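Local coordinates for protein 3-oxo-glucose-6-phosphate:glutamate aminotransferase (Bacillus subtilis subsp. subtilis, PDB 4K2M) that catalyses the reversible, pyridoxal phosphate-dependent transamination of 3-dehydro-glucose 6-phosphate with glutamate to give kanosamine 6-phosphate in the biosynthesis of the antibiotic kanosamine, at residues M148-S152 / P197-Y201; K220-C226 / A238-S244. All coordinates share one frame; numbering follows the deposited sequence.

Interaction 1: M148-S152 / P197-Y201; sequences MPANS and PVHLY. With EDO (1,2-ethanediol), chain G.
Val198 meets the 148-152 segment with both of its methyl branches. CG2 lies 3.7 Å from Pro149 CG, an apolar contact on the proline ring, while CG1 lies 3.6 Å from Ser152 OG. The valine torsion accounts for this division: CG1 is opposite the backbone N (chi1 -179°), which leaves CG2 beside that N and directed at the proline. Further along, Leu200 packs CD2 against the amide of Asn151, with ND2 3.2 Å from CD2, and brings CD1 to 4.2 Å from Ser152 CA. The two segments bond to each other through an ethanediol, probably from the crystallisation liquor: Asn151 ND2 donates to its O2 at 2.8 Å with a bent N-H...O angle of 138°, and the same O2 is 2.6 Å from Tyr201 OH, to which it donates. The tyrosine ring is covered on one face by Leu200 CG, 3.5 Å above its centre.

A second shell fixes these groups. Asn151 ND2 also bonds the carbonyl of Phe177, Tyr201 OH bonds that of Tyr380, Tyr201 N bonds the side chain of Gln227, and Ser152 OG bonds Thr156. Both segments are loops leading from neighbouring parallel strands, 145-148 and 192-195, toward helices. Such loops carry the cofactor site in the aspartate aminotransferase fold, and here Ser152 and Val198 line the aldimine pocket.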
# COMPACT_ATOMS: atom_id res chain seq x y z
N MET A 148 22.09 2.59 13.25
CA MET A 148 20.71 2.71 13.72
C MET A 148 20.58 2.04 15.08
O MET A 148 21.46 1.24 15.46
CB MET A 148 19.73 2.08 12.70
CG MET A 148 20.02 0.63 12.38
SD MET A 148 18.83 -0.05 11.19
CE MET A 148 17.35 -0.13 12.18
N PRO A 149 19.48 2.32 15.80
CA PRO A 149 19.24 1.59 17.06
C PRO A 149 18.62 0.22 16.82
O PRO A 149 18.06 -0.06 15.75
CB PRO A 149 18.26 2.50 17.80
CG PRO A 149 17.45 3.13 16.69
CD PRO A 149 18.44 3.35 15.56
N ALA A 150 18.68 -0.63 17.84
CA ALA A 150 18.15 -1.98 17.74
C ALA A 150 16.79 -2.15 18.42
O ALA A 150 16.29 -3.28 18.51
CB ALA A 150 19.15 -2.97 18.34
N ASN A 151 16.20 -1.05 18.89
CA ASN A 151 14.97 -1.15 19.67
C ASN A 151 13.74 -0.56 19.00
O ASN A 151 12.72 -0.31 19.65
CB ASN A 151 15.16 -0.51 21.05
CG ASN A 151 15.41 0.99 20.96
OD1 ASN A 151 15.82 1.50 19.92
ND2 ASN A 151 15.15 1.71 22.06
N SER A 152 13.81 -0.33 17.69
CA SER A 152 12.67 0.20 16.95
C SER A 152 11.73 -0.94 16.55
O SER A 152 12.03 -2.12 16.78
CB SER A 152 13.15 0.94 15.70
OG SER A 152 12.07 1.61 15.08
N PRO A 197 18.47 7.67 12.75
CA PRO A 197 17.91 7.81 14.10
C PRO A 197 16.41 7.57 14.07
O PRO A 197 15.74 7.87 13.07
CB PRO A 197 18.18 9.29 14.44
CG PRO A 197 18.31 9.98 13.12
CD PRO A 197 18.87 8.96 12.16
N VAL A 198 15.88 7.04 15.16
CA VAL A 198 14.45 6.83 15.30
C VAL A 198 13.92 7.68 16.44
O VAL A 198 14.46 7.66 17.55
CB VAL A 198 14.14 5.37 15.60
CG1 VAL A 198 12.62 5.16 15.72
CG2 VAL A 198 14.72 4.47 14.51
N HIS A 199 12.85 8.42 16.19
CA HIS A 199 12.27 9.22 17.27
C HIS A 199 11.29 8.34 18.02
O HIS A 199 10.07 8.45 17.87
CB HIS A 199 11.63 10.50 16.73
CG HIS A 199 12.58 11.30 15.90
ND1 HIS A 199 13.91 11.42 16.23
CD2 HIS A 199 12.42 11.96 14.73
CE1 HIS A 199 14.53 12.13 15.30
NE2 HIS A 199 13.65 12.47 14.38
N LEU A 200 11.84 7.42 18.79
CA LEU A 200 11.07 6.31 19.34
C LEU A 200 10.10 6.77 20.41
O LEU A 200 10.45 7.58 21.29
CB LEU A 200 12.02 5.27 19.94
CG LEU A 200 11.38 3.92 20.25
CD1 LEU A 200 10.76 3.28 18.99
CD2 LEU A 200 12.46 3.00 20.84
N TYR A 201 8.88 6.24 20.31
CA TYR A 201 7.77 6.53 21.21
C TYR A 201 7.30 7.98 21.08
O TYR A 201 6.42 8.42 21.82
CB TYR A 201 8.12 6.22 22.68
CG TYR A 201 8.74 4.85 22.89
CD1 TYR A 201 8.34 3.76 22.14
CD2 TYR A 201 9.71 4.67 23.85
CE1 TYR A 201 8.91 2.50 22.34
CE2 TYR A 201 10.28 3.42 24.06
CZ TYR A 201 9.87 2.35 23.31
OH TYR A 201 10.46 1.12 23.54
C1 EDO G . 12.46 -1.48 24.53
O1 EDO G . 13.26 -2.23 23.62
C2 EDO G . 13.13 -0.15 24.84
O2 EDO G . 13.06 0.68 23.68

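Interaction 2: K220-C226 / A238-S244; sequences KVIEDAC and ADITTLS. With O1G (3-deoxy-3-[(E)-({3-hydroxy-2-methyl-5-[(phosphonooxy)methyl]pyridin-4-yl}methylidene)amino]-6-O-phosphono-alpha-D-gluco pyranose), chain C.
Strands 220-224 and 240-244 run parallel, 4.9 Å apart at closest approach and with 16° between their directions, as neighbours in the mixed seven-stranded sheet of the aspartate aminotransferase fold. Glu223 lies at the centre of the ladder: its N donates to Ile240 O (3.0 Å), and its O takes both the N and OG1 of Thr242. The hydroxyl can reach this carbonyl because OG1 sits between the backbone N and the carbonyl carbon (chi1 62°). On the opposite face from Thr242, Glu223 and Thr241 lie side by side, and Thr241 OG1 donates to the anti lone pair of Glu223 OE2 at 2.5 Å. Ile222 and Ile240 also run alongside one another, Ile222 CD1 3.9 Å from Ile240 CG2, on the face covered by helices 127-137 and 265-275. At the N-terminal end of the pair, Asp239 OD2 accepts a nearly straight bond (172°) from Val221 N at 2.8 Å and forms a salt bridge with Arg211. At the C-terminal end, Asp224 OD1 closes an Asx turn by accepting from Cys226 N, while OD2, which is hydrogen-bonded to Thr156, comes within 2.7 Å of the pyridine N1' of the aldimine. Ser244 OG donates to the cofactor phosphate oxygen OP2 at 2.6 Å.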
# COMPACT_ATOMS: atom_id res chain seq x y z
N LYS A 220 24.92 10.71 5.29
CA LYS A 220 23.57 11.23 5.12
C LYS A 220 22.73 10.81 6.31
O LYS A 220 22.95 9.75 6.90
CB LYS A 220 22.97 10.63 3.84
CG LYS A 220 23.73 11.03 2.59
CD LYS A 220 23.57 12.51 2.33
CE LYS A 220 24.40 12.94 1.13
NZ LYS A 220 24.20 11.99 0.00
N VAL A 221 21.75 11.64 6.66
CA VAL A 221 20.90 11.37 7.81
C VAL A 221 19.47 11.22 7.32
O VAL A 221 18.90 12.15 6.75
CB VAL A 221 20.96 12.49 8.84
CG1 VAL A 221 19.96 12.23 9.96
CG2 VAL A 221 22.36 12.63 9.41
N ILE A 222 18.91 10.04 7.52
CA ILE A 222 17.50 9.86 7.21
C ILE A 222 16.86 9.50 8.53
O ILE A 222 17.26 8.53 9.18
CB ILE A 222 17.29 8.77 6.13
CG1 ILE A 222 15.81 8.38 6.04
CG2 ILE A 222 18.19 7.54 6.39
CD1 ILE A 222 15.48 7.55 4.77
N GLU A 223 15.88 10.29 8.95
CA GLU A 223 15.31 10.07 10.28
C GLU A 223 13.99 9.34 10.16
O GLU A 223 13.19 9.62 9.26
CB GLU A 223 15.15 11.38 11.03
CG GLU A 223 14.18 12.33 10.39
CD GLU A 223 14.06 13.65 11.10
OE1 GLU A 223 14.53 13.77 12.26
OE2 GLU A 223 13.49 14.58 10.50
N ASP A 224 13.78 8.38 11.05
CA ASP A 224 12.53 7.64 11.11
C ASP A 224 11.70 8.39 12.12
O ASP A 224 11.87 8.23 13.33
CB ASP A 224 12.80 6.22 11.60
CG ASP A 224 11.54 5.40 11.75
OD1 ASP A 224 10.43 5.97 11.78
OD2 ASP A 224 11.67 4.17 11.86
N ALA A 225 10.79 9.23 11.63
CA ALA A 225 9.92 9.99 12.50
C ALA A 225 8.52 9.42 12.38
O ALA A 225 7.52 10.13 12.55
CB ALA A 225 9.93 11.46 12.09
N CYS A 226 8.43 8.12 12.08
CA CYS A 226 7.12 7.52 11.89
C CYS A 226 6.19 7.64 13.10
O CYS A 226 4.96 7.67 12.95
CB CYS A 226 7.24 6.07 11.40
SG CYS A 226 7.88 6.00 9.69
N ALA A 238 17.91 16.85 9.24
CA ALA A 238 17.89 15.61 8.43
C ALA A 238 17.88 15.89 6.93
O ALA A 238 17.31 16.90 6.48
CB ALA A 238 16.68 14.77 8.81
N ASP A 239 18.49 15.00 6.15
CA ASP A 239 18.37 15.10 4.69
C ASP A 239 17.00 14.62 4.23
O ASP A 239 16.38 15.23 3.36
CB ASP A 239 19.45 14.27 4.02
CG ASP A 239 20.83 14.74 4.39
OD1 ASP A 239 21.14 15.90 4.04
OD2 ASP A 239 21.58 13.97 5.05
N ILE A 240 16.54 13.53 4.83
CA ILE A 240 15.19 13.03 4.61
C ILE A 240 14.49 12.75 5.93
O ILE A 240 15.09 12.22 6.86
CB ILE A 240 15.21 11.73 3.78
CG1 ILE A 240 15.54 12.07 2.33
CG2 ILE A 240 13.87 10.96 3.89
CD1 ILE A 240 15.22 10.97 1.35
N THR A 241 13.21 13.11 6.00
CA THR A 241 12.36 12.77 7.14
C THR A 241 11.29 11.78 6.67
O THR A 241 10.67 11.99 5.62
CB THR A 241 11.66 14.05 7.66
OG1 THR A 241 12.65 14.97 8.16
CG2 THR A 241 10.66 13.73 8.78
N THR A 242 11.03 10.72 7.43
CA THR A 242 9.96 9.81 7.04
C THR A 242 8.85 9.81 8.07
O THR A 242 9.10 9.91 9.27
CB THR A 242 10.48 8.39 6.85
OG1 THR A 242 10.99 7.91 8.10
CG2 THR A 242 11.58 8.37 5.81
N LEU A 243 7.61 9.68 7.59
CA LEU A 243 6.44 9.64 8.45
C LEU A 243 5.64 8.39 8.14
O LEU A 243 5.72 7.86 7.04
CB LEU A 243 5.55 10.85 8.19
CG LEU A 243 6.15 12.20 8.59
CD1 LEU A 243 5.26 13.35 8.14
CD2 LEU A 243 6.34 12.27 10.11
N SER A 244 4.87 7.93 9.13
CA SER A 244 3.84 6.91 8.92
C SER A 244 2.49 7.50 9.23
O SER A 244 2.37 8.29 10.18
CB SER A 244 4.03 5.72 9.86
OG SER A 244 2.92 4.84 9.76
P O1G C . 4.34 1.73 8.63
C3A O1G C . 7.31 2.58 13.56
O3 O1G C . 6.67 2.50 14.75
C1 O1G C . 2.78 -1.43 15.54
N1' O1G C . 9.17 3.17 12.22
C2 O1G C . 3.93 -0.47 15.21
O2 O1G C . 4.09 0.31 16.44
C9A O1G C . 8.59 3.12 13.43
C2A O1G C . 9.37 3.67 14.62
C3 O1G C . 3.65 0.44 14.00
N3' O1G C . 4.95 1.06 13.70
O1 O1G C . 1.64 -0.73 16.09
C4 O1G C . 3.06 -0.35 12.81
O4 O1G C . 2.46 0.71 12.04
C4A O1G C . 6.64 2.10 12.44
C4B O1G C . 5.29 1.50 12.55
C5 O1G C . 1.90 -1.19 13.33
O5 O1G C . 2.33 -2.10 14.36
C5A O1G C . 7.26 2.16 11.20
C5T O1G C . 6.69 1.67 9.86
C6 O1G C . 1.36 -2.16 12.32
C6A O1G C . 8.54 2.70 11.12
OP1 O1G C . 5.10 1.02 7.54
OP2 O1G C . 3.54 2.89 8.13
OP3 O1G C . 3.58 0.74 9.55
OP4 O1G C . 5.50 2.44 9.55
O6 O1G C . 0.16 -2.76 12.65
P' O1G C . -0.92 -3.14 11.52
OP6 O1G C . -1.33 -1.82 10.90
OP7 O1G C . -0.28 -4.10 10.54
OP8 O1G C . -2.03 -3.78 12.35

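In the fold
The two contacts are consecutive along the chain, their centres 11 Å apart, and they join at the seam between 197-201 and strand 220-224. There the loop that follows strand 192-195 stays paired with the neighbouring strand 220-224, Pro197 O lying 2.9 Å from Asp224 N, a probable hydrogen bond. His199 NE2 comes within 2.6 Å of Glu223 OE1, again a probable hydrogen bond, and His199 CD2 packs on Ala225 CB at 3.7 Å. Thr156 ties both sites together, since it bonds Ser152 of interaction 1 and Asp224 of interaction 2. Both contacts border the pocket of the external aldimine, to which Thr100, Tyr276 and Lys284 of the second subunit also contribute.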